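Local coordinates for protein LEOA (Escherichia coli, PDB 4AUR) that probably binds and hydrolyses GTP as a bacterial dynamin of enterotoxigenic strains, with a GTPase head joined to a long helical stalk, at residues A[121-126]-A[153-158]; A[346-351]-A[494-499]; A[410-415]-A[427-432]. All coordinates share one frame; numbering follows the deposited sequence.

Contact 1: A[121-126]-A[153-158]; sequences DGRLVM and ESHSDI
R123 reaches out of the loop 121-126 to the start of helix 156-165, where its terminal nitrogen NH1 makes a salt bridge with OD1 of D157, 2.8 Å away. Both partners belong to the P-loop GTPase head. The loop follows strand 104-108, the place where switch II lies in relatives of the dynamin family. The two flat groups lie nearly coplanar, their planes 15° apart, with D157 at the edge of the guanidinium. NH1 also gives a weak, bent hydrogen bond to the carbonyl O of S154 at 3.2 Å, so it faces both the D157 carboxylate and, more loosely, a backbone oxygen just before the helix. Beside this polar pair, CD1 of I158 comes to 3.8 Å from NH2, the isoleucine crossing the arginine at about a right angle.

A second, apolar layer is set by M126, a selenomethionine. Its SE packs against CG1 of I158 at 4.0 Å, while its terminal CE lies the same 4.0 Å from OD2 of D157. D157 and I158 thus each touch both R123 and M126.

Further out, R123 lies within a type I turn from G122 to V125, with M126 just after it, and both point toward the helix. D157 holds CG between the backbone N and the carbonyl carbon (chi1 58°), which turns its carboxylate to the arginine. L112, earlier in the same connection, touches R123, V125 and M126. The ring of H155 meets that of F113. Next to it, I158 bridges the two layers: its CD1 sits 4.0 Å above the plane of the H155 ring, offset toward the rim.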
loop_
_atom_site.group_PDB
_atom_site.type_symbol
_atom_site.label_atom_id
_atom_site.label_comp_id
_atom_site.label_asym_id
_atom_site.label_seq_id
_atom_site.Cartn_x
_atom_site.Cartn_y
_atom_site.Cartn_z
ATOM N N ASP A 121 -33.793 -15.416 46.793
ATOM C CA ASP A 121 -32.721 -16.365 47.104
ATOM C C ASP A 121 -32.756 -17.585 46.183
ATOM O O ASP A 121 -31.929 -18.496 46.297
ATOM C CB ASP A 121 -32.811 -16.798 48.566
ATOM C CG ASP A 121 -32.747 -15.619 49.522
ATOM O OD1 ASP A 121 -31.739 -14.876 49.481
ATOM O OD2 ASP A 121 -33.713 -15.426 50.292
ATOM N N GLY A 122 -33.747 -17.599 45.291
ATOM C CA GLY A 122 -33.664 -18.351 44.041
ATOM C C GLY A 122 -32.820 -17.556 43.057
ATOM O O GLY A 122 -32.532 -18.031 41.956
ATOM N N ARG A 123 -32.437 -16.341 43.481
ATOM C CA ARG A 123 -31.530 -15.434 42.753
ATOM C C ARG A 123 -30.041 -15.807 42.831
ATOM O O ARG A 123 -29.180 -15.024 42.434
ATOM C CB ARG A 123 -31.729 -13.985 43.258
ATOM C CG ARG A 123 -32.703 -13.168 42.411
ATOM C CD ARG A 123 -33.859 -12.558 43.192
ATOM N NE ARG A 123 -35.123 -12.822 42.499
ATOM C CZ ARG A 123 -35.636 -12.084 41.519
ATOM N NH1 ARG A 123 -35.024 -10.988 41.090
ATOM N NH2 ARG A 123 -36.790 -12.442 40.968
ATOM N N LEU A 124 -29.732 -16.991 43.349
ATOM C CA LEU A 124 -28.365 -17.489 43.344
ATOM C C LEU A 124 -27.972 -18.018 41.970
ATOM O O LEU A 124 -26.795 -17.995 41.619
ATOM C CB LEU A 124 -28.170 -18.587 44.401
ATOM C CG LEU A 124 -27.643 -18.112 45.758
ATOM C CD1 LEU A 124 -27.519 -19.301 46.709
ATOM C CD2 LEU A 124 -26.305 -17.369 45.628
ATOM N N VAL A 125 -28.947 -18.484 41.195
ATOM C CA VAL A 125 -28.665 -19.061 39.884
ATOM C C VAL A 125 -28.101 -18.041 38.896
ATOM O O VAL A 125 -27.579 -18.419 37.862
ATOM C CB VAL A 125 -29.900 -19.730 39.240
ATOM C CG1 VAL A 125 -30.492 -20.766 40.186
ATOM C CG2 VAL A 125 -30.945 -18.697 38.827
HETATM N N MSE A 126 -28.197 -16.757 39.212
HETATM C CA MSE A 126 -27.675 -15.734 38.336
HETATM C C MSE A 126 -26.175 -15.691 38.444
HETATM O O MSE A 126 -25.489 -15.177 37.552
HETATM C CB MSE A 126 -28.313 -14.415 38.729
HETATM C CG MSE A 126 -29.830 -14.464 38.547
HETATM SE SE MSE A 126 -30.508 -12.642 38.296
HETATM C CE MSE A 126 -29.534 -11.779 39.768
ATOM N N GLU A 153 -42.320 -5.984 38.981
ATOM C CA GLU A 153 -41.613 -5.038 39.838
ATOM C C GLU A 153 -40.312 -5.613 40.379
ATOM O O GLU A 153 -39.368 -4.878 40.633
ATOM C CB GLU A 153 -42.518 -4.593 40.998
ATOM C CG GLU A 153 -43.577 -3.547 40.632
ATOM C CD GLU A 153 -44.771 -4.092 39.845
ATOM O OE1 GLU A 153 -44.958 -5.335 39.774
ATOM O OE2 GLU A 153 -45.530 -3.256 39.298
ATOM N N SER A 154 -40.270 -6.932 40.525
ATOM C CA SER A 154 -39.148 -7.641 41.151
ATOM C C SER A 154 -37.967 -7.962 40.217
ATOM O O SER A 154 -36.936 -8.466 40.655
ATOM C CB SER A 154 -39.685 -8.957 41.738
ATOM O OG SER A 154 -40.525 -9.630 40.797
ATOM N N HIS A 155 -38.116 -7.660 38.936
ATOM C CA HIS A 155 -37.193 -8.153 37.920
ATOM C C HIS A 155 -36.030 -7.237 37.611
ATOM O O HIS A 155 -35.219 -7.569 36.779
ATOM C CB HIS A 155 -37.968 -8.427 36.630
ATOM C CG HIS A 155 -38.756 -9.692 36.664
ATOM N ND1 HIS A 155 -39.197 -10.324 35.522
ATOM C CD2 HIS A 155 -39.154 -10.467 37.700
ATOM C CE1 HIS A 155 -39.840 -11.429 35.855
ATOM N NE2 HIS A 155 -39.834 -11.535 37.171
ATOM N N SER A 156 -35.921 -6.093 38.270
ATOM C CA SER A 156 -34.839 -5.178 37.949
ATOM C C SER A 156 -33.527 -5.903 37.724
ATOM O O SER A 156 -32.867 -5.703 36.719
ATOM C CB SER A 156 -34.646 -4.171 39.063
ATOM O OG SER A 156 -35.666 -3.208 39.047
ATOM N N ASP A 157 -33.136 -6.751 38.661
ATOM C CA ASP A 157 -31.761 -7.268 38.664
ATOM C C ASP A 157 -31.534 -8.385 37.618
ATOM O O ASP A 157 -30.386 -8.666 37.249
ATOM C CB ASP A 157 -31.313 -7.684 40.083
ATOM C CG ASP A 157 -32.206 -8.742 40.699
ATOM O OD1 ASP A 157 -33.241 -9.065 40.089
ATOM O OD2 ASP A 157 -31.881 -9.247 41.798
ATOM N N ILE A 158 -32.630 -8.963 37.126
ATOM C CA ILE A 158 -32.609 -9.971 36.090
ATOM C C ILE A 158 -32.400 -9.318 34.740
ATOM O O ILE A 158 -31.630 -9.794 33.899
ATOM C CB ILE A 158 -33.940 -10.711 36.041
ATOM C CG1 ILE A 158 -34.185 -11.452 37.354
ATOM C CG2 ILE A 158 -33.957 -11.688 34.878
ATOM C CD1 ILE A 158 -35.541 -12.128 37.421
#

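Contact 2: A[346-351]-A[494-499]; sequences LDLDDI and QELKEV
L496 holds CG anti to the backbone N (chi1 -178°), and this carries its branch across from helix 489-518 to the loop 346-351. L348 answers with CG anti to its carbonyl carbon (chi1 -65°), and the two leucines cross obliquely. The branch methyl CD1 of L496 does most of the touching, meeting the branch carbon CG of L348 at 3.7 Å. The same methyl rests 3.6 Å from the carbonyl O of L346, and it approaches the backbone of D347 as well. A leucine from the helix is thus laid against the bend of the loop, its CD1 meeting both backbone and side chain.

Three residues on in each segment, I351 and V499 widen the patch. CD1 of I351 is 4.4 Å from CD1 of L496, and CG2 of I351 is 4.5 Å from CG1 of V499, looser contacts than those of L348. The side chains that meet here are all apolar, and W469 packs on both L348 and V499.

The loop keeps its shape through its acidic residues. OD1 of D347 accepts from the backbone N of D349 at 3.1 Å, which makes an Asx turn, and OD2 of D350 takes the N of D347 at 2.7 Å through its anti lone pair. A backbone bond from D350 N to D347 O tightens the same bend. These bonds help to set the course from which L348 and I351 project.

The arrangement joins the connection between helices 275-343 and 351-359 to helix 489-518: an Asx turn in the link between two helices, packed by its leucine and isoleucine on a third helix far out in the dynamin-like helical domain.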
loop_
_atom_site.group_PDB
_atom_site.type_symbol
_atom_site.label_atom_id
_atom_site.label_comp_id
_atom_site.label_asym_id
_atom_site.label_seq_id
_atom_site.Cartn_x
_atom_site.Cartn_y
_atom_site.Cartn_z
ATOM N N LEU A 346 50.042 34.127 -50.578
ATOM C CA LEU A 346 50.888 35.188 -50.040
ATOM C C LEU A 346 52.249 35.304 -50.717
ATOM O O LEU A 346 52.915 34.303 -50.905
ATOM C CB LEU A 346 51.112 34.953 -48.542
ATOM C CG LEU A 346 49.913 34.903 -47.599
ATOM C CD1 LEU A 346 50.412 34.837 -46.171
ATOM C CD2 LEU A 346 48.976 36.089 -47.770
ATOM N N ASP A 347 52.674 36.533 -51.034
ATOM C CA ASP A 347 54.034 36.791 -51.548
ATOM C C ASP A 347 54.930 37.106 -50.365
ATOM O O ASP A 347 54.435 37.456 -49.310
ATOM C CB ASP A 347 54.053 37.870 -52.677
ATOM C CG ASP A 347 53.920 39.343 -52.169
ATOM O OD1 ASP A 347 54.874 39.888 -51.552
ATOM O OD2 ASP A 347 52.880 39.988 -52.457
ATOM N N LEU A 348 56.243 36.975 -50.520
ATOM C CA LEU A 348 57.155 37.035 -49.365
ATOM C C LEU A 348 57.031 38.243 -48.440
ATOM O O LEU A 348 57.441 38.178 -47.291
ATOM C CB LEU A 348 58.612 36.955 -49.805
ATOM C CG LEU A 348 59.078 35.656 -50.455
ATOM C CD1 LEU A 348 59.378 35.893 -51.939
ATOM C CD2 LEU A 348 60.298 35.116 -49.729
ATOM N N ASP A 349 56.517 39.357 -48.940
ATOM C CA ASP A 349 56.329 40.531 -48.097
ATOM C C ASP A 349 55.186 40.272 -47.114
ATOM O O ASP A 349 55.205 40.751 -45.982
ATOM C CB ASP A 349 56.033 41.778 -48.944
ATOM C CG ASP A 349 57.259 42.284 -49.701
ATOM O OD1 ASP A 349 58.332 42.453 -49.076
ATOM O OD2 ASP A 349 57.141 42.507 -50.929
ATOM N N ASP A 350 54.222 39.474 -47.560
ATOM C CA ASP A 350 53.008 39.220 -46.822
ATOM C C ASP A 350 53.168 38.348 -45.606
ATOM O O ASP A 350 52.234 38.236 -44.821
ATOM C CB ASP A 350 52.011 38.518 -47.718
ATOM C CG ASP A 350 51.584 39.362 -48.875
ATOM O OD1 ASP A 350 50.941 40.414 -48.647
ATOM O OD2 ASP A 350 51.892 38.956 -50.007
ATOM N N ILE A 351 54.338 37.747 -45.459
ATOM C CA ILE A 351 54.560 36.631 -44.547
ATOM C C ILE A 351 54.556 37.060 -43.106
ATOM O O ILE A 351 53.893 36.449 -42.286
ATOM C CB ILE A 351 55.920 35.947 -44.824
ATOM C CG1 ILE A 351 55.949 35.315 -46.207
ATOM C CG2 ILE A 351 56.192 34.850 -43.835
ATOM C CD1 ILE A 351 54.995 34.148 -46.377
ATOM N N GLN A 494 61.177 29.803 -55.129
ATOM C CA GLN A 494 61.431 28.505 -54.494
ATOM C C GLN A 494 61.652 28.683 -53.013
ATOM O O GLN A 494 61.257 27.839 -52.209
ATOM C CB GLN A 494 62.659 27.809 -55.098
ATOM C CG GLN A 494 62.809 26.340 -54.703
ATOM C CD GLN A 494 61.611 25.473 -55.103
ATOM O OE1 GLN A 494 61.384 24.413 -54.519
ATOM N NE2 GLN A 494 60.845 25.920 -56.102
ATOM N N GLU A 495 62.303 29.776 -52.653
ATOM C CA GLU A 495 62.507 30.111 -51.252
ATOM C C GLU A 495 61.147 30.343 -50.561
ATOM O O GLU A 495 60.929 29.905 -49.424
ATOM C CB GLU A 495 63.412 31.333 -51.152
ATOM C CG GLU A 495 64.000 31.573 -49.781
ATOM C CD GLU A 495 65.297 30.848 -49.498
ATOM O OE1 GLU A 495 65.707 29.979 -50.294
ATOM O OE2 GLU A 495 65.912 31.165 -48.459
ATOM N N LEU A 496 60.232 31.005 -51.268
ATOM C CA LEU A 496 58.841 31.138 -50.822
ATOM C C LEU A 496 58.161 29.779 -50.590
ATOM O O LEU A 496 57.489 29.590 -49.584
ATOM C CB LEU A 496 58.027 31.951 -51.842
ATOM C CG LEU A 496 56.545 32.272 -51.603
ATOM C CD1 LEU A 496 56.333 33.176 -50.404
ATOM C CD2 LEU A 496 55.951 32.939 -52.833
ATOM N N LYS A 497 58.339 28.837 -51.509
ATOM C CA LYS A 497 57.657 27.546 -51.405
ATOM C C LYS A 497 58.028 26.794 -50.131
ATOM O O LYS A 497 57.167 26.212 -49.482
ATOM C CB LYS A 497 57.967 26.663 -52.617
ATOM C CG LYS A 497 57.040 25.465 -52.791
ATOM C CD LYS A 497 55.568 25.860 -52.911
ATOM C CE LYS A 497 55.331 26.945 -53.962
ATOM N NZ LYS A 497 53.883 27.183 -54.238
ATOM N N GLU A 498 59.304 26.806 -49.772
ATOM C CA GLU A 498 59.748 26.053 -48.611
ATOM C C GLU A 498 59.423 26.774 -47.300
ATOM O O GLU A 498 59.494 26.181 -46.229
ATOM C CB GLU A 498 61.243 25.683 -48.718
ATOM C CG GLU A 498 62.247 26.833 -48.666
ATOM C CD GLU A 498 63.705 26.357 -48.758
ATOM O OE1 GLU A 498 63.983 25.422 -49.548
ATOM O OE2 GLU A 498 64.577 26.923 -48.046
ATOM N N VAL A 499 59.065 28.046 -47.378
ATOM C CA VAL A 499 58.641 28.784 -46.188
ATOM C C VAL A 499 57.167 28.515 -45.924
ATOM O O VAL A 499 56.744 28.383 -44.782
ATOM C CB VAL A 499 58.876 30.298 -46.358
ATOM C CG1 VAL A 499 58.188 31.099 -45.252
ATOM C CG2 VAL A 499 60.370 30.588 -46.405
#

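Contact 3: A[410-415]-A[427-432]; sequences LGEGAF and KISPAT. With SO4 (sulfate ion), chain B.
P430 lies over one face of the F415 ring, the two side chains sliding past each other in opposite directions, with CD2 of F415 3.7 Å from CD of P430. The proline is the first residue of helix 430-447, whose start carries a capping box. The loop after helix 368-408 packs on this start, within the dynamin-like helical domain. CG of P430 also meets the carbonyl O of G411.

From the same loop as F415, the carboxylate of E412 reaches the helix start. Its OE2 takes the S429 hydroxyl at 3.0 Å through the syn lone pair, and the N of A431 at 3.2 Å from above the carboxylate plane, 38° out of it. One oxygen is gripped twice. S429 holds OG between the backbone N and the carbonyl carbon (chi1 70°), where it also accepts from T432 N, while S429 N gives a bond to OG1 of T432, completing the box. The helix start may help to stabilise the negative charge of E412. Two residues before S429, NZ of K427 hydrogen-bonds O4 of a sulfate ion, probably from the crystallisation liquor, at 2.7 Å.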
loop_
_atom_site.group_PDB
_atom_site.type_symbol
_atom_site.label_atom_id
_atom_site.label_comp_id
_atom_site.label_asym_id
_atom_site.label_seq_id
_atom_site.Cartn_x
_atom_site.Cartn_y
_atom_site.Cartn_z
ATOM N N LEU A 410 8.731 5.923 5.997
ATOM C CA LEU A 410 7.987 4.692 6.217
ATOM C C LEU A 410 8.057 4.263 7.671
ATOM O O LEU A 410 7.103 3.689 8.180
ATOM C CB LEU A 410 8.507 3.573 5.317
ATOM C CG LEU A 410 8.325 3.839 3.817
ATOM C CD1 LEU A 410 8.741 2.621 3.005
ATOM C CD2 LEU A 410 6.900 4.245 3.464
ATOM N N GLY A 411 9.186 4.544 8.329
ATOM C CA GLY A 411 9.436 4.081 9.693
ATOM C C GLY A 411 10.359 2.894 9.606
ATOM O O GLY A 411 10.370 2.218 8.594
ATOM N N GLU A 412 11.137 2.602 10.638
ATOM C CA GLU A 412 12.155 1.557 10.470
ATOM C C GLU A 412 11.546 0.168 10.551
ATOM O O GLU A 412 12.184 -0.789 10.157
ATOM C CB GLU A 412 13.308 1.693 11.469
ATOM C CG GLU A 412 14.696 1.737 10.826
ATOM C CD GLU A 412 15.154 0.405 10.226
ATOM O OE1 GLU A 412 15.793 -0.430 10.928
ATOM O OE2 GLU A 412 14.912 0.219 9.024
ATOM N N GLY A 413 10.311 0.071 11.041
ATOM C CA GLY A 413 9.622 -1.199 11.159
ATOM C C GLY A 413 8.495 -1.410 10.170
ATOM O O GLY A 413 7.626 -2.267 10.363
ATOM N N ALA A 414 8.507 -0.653 9.087
ATOM C CA ALA A 414 7.376 -0.665 8.171
ATOM C C ALA A 414 7.172 -2.020 7.492
ATOM O O ALA A 414 6.038 -2.382 7.195
ATOM C CB ALA A 414 7.522 0.444 7.150
ATOM N N PHE A 415 8.246 -2.774 7.287
ATOM C CA PHE A 415 8.144 -4.078 6.626
ATOM C C PHE A 415 8.177 -5.290 7.554
ATOM O O PHE A 415 8.333 -6.410 7.088
ATOM C CB PHE A 415 9.284 -4.270 5.637
ATOM C CG PHE A 415 9.413 -3.183 4.624
ATOM C CD1 PHE A 415 8.296 -2.466 4.175
ATOM C CD2 PHE A 415 10.655 -2.875 4.100
ATOM C CE1 PHE A 415 8.438 -1.462 3.230
ATOM C CE2 PHE A 415 10.788 -1.892 3.146
ATOM C CZ PHE A 415 9.683 -1.191 2.705
ATOM N N LYS A 427 17.863 -9.360 7.803
ATOM C CA LYS A 427 16.644 -8.682 7.533
ATOM C C LYS A 427 16.891 -7.556 6.581
ATOM O O LYS A 427 17.968 -6.964 6.572
ATOM C CB LYS A 427 16.007 -8.146 8.805
ATOM C CG LYS A 427 16.731 -6.979 9.449
ATOM C CD LYS A 427 15.869 -6.251 10.466
ATOM C CE LYS A 427 16.707 -5.805 11.634
ATOM N NZ LYS A 427 17.246 -6.972 12.386
ATOM N N ILE A 428 15.883 -7.307 5.757
ATOM C CA ILE A 428 15.806 -6.177 4.879
ATOM C C ILE A 428 14.912 -5.168 5.593
ATOM O O ILE A 428 13.948 -5.546 6.271
ATOM C CB ILE A 428 15.170 -6.596 3.528
ATOM C CG1 ILE A 428 16.003 -7.663 2.827
ATOM C CG2 ILE A 428 15.035 -5.435 2.550
ATOM C CD1 ILE A 428 15.396 -8.128 1.510
ATOM N N SER A 429 15.226 -3.885 5.444
ATOM C CA SER A 429 14.455 -2.823 6.083
ATOM C C SER A 429 14.559 -1.527 5.281
ATOM O O SER A 429 15.412 -1.395 4.401
ATOM C CB SER A 429 14.986 -2.603 7.495
ATOM O OG SER A 429 16.289 -1.992 7.495
ATOM N N PRO A 430 13.712 -0.549 5.577
ATOM C CA PRO A 430 13.919 0.703 4.898
ATOM C C PRO A 430 15.344 1.184 4.994
ATOM O O PRO A 430 15.872 1.726 4.016
ATOM C CB PRO A 430 12.998 1.650 5.625
ATOM C CG PRO A 430 11.880 0.781 6.031
ATOM C CD PRO A 430 12.475 -0.552 6.351
ATOM N N ALA A 431 15.978 0.965 6.146
ATOM C CA ALA A 431 17.319 1.464 6.329
ATOM C C ALA A 431 18.348 0.642 5.575
ATOM O O ALA A 431 19.397 1.186 5.230
ATOM C CB ALA A 431 17.669 1.574 7.797
ATOM N N THR A 432 18.086 -0.644 5.301
ATOM C CA THR A 432 19.073 -1.417 4.544
ATOM C C THR A 432 19.055 -0.972 3.117
ATOM O O THR A 432 20.098 -0.958 2.479
ATOM C CB THR A 432 18.929 -2.952 4.610
ATOM O OG1 THR A 432 17.729 -3.401 3.948
ATOM C CG2 THR A 432 18.956 -3.438 6.046
HETATM S S SO4 B . 14.914 -8.920 14.848
HETATM O O1 SO4 B . 14.100 -8.630 13.673
HETATM O O2 SO4 B . 14.692 -10.362 15.114
HETATM O O3 SO4 B . 14.731 -8.085 16.043
HETATM O O4 SO4 B . 16.254 -8.635 14.336
#

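Overall arrangement
The three contacts are spread along an elongated chain and none touches another. Contact 1 belongs to the GTPase head, contacts 2 and 3 to the helical domain, and contacts 1 and 2 lie on opposite sides of the chain's centre, their centres about 135 Å apart. Contact 3 sits nearest the middle and is nested inside the loop that contact 2 closes. All are partly buried, mixing buried and exposed residues, and each joins a loop to a helix. Contact 1 sets a salt bridge beside packing, contact 2 pairs apolar side chains and keeps its hydrogen bonds to aspartate carboxylates inside the loop, and contact 3 joins a carboxylate at a helix cap to a proline on an aromatic face.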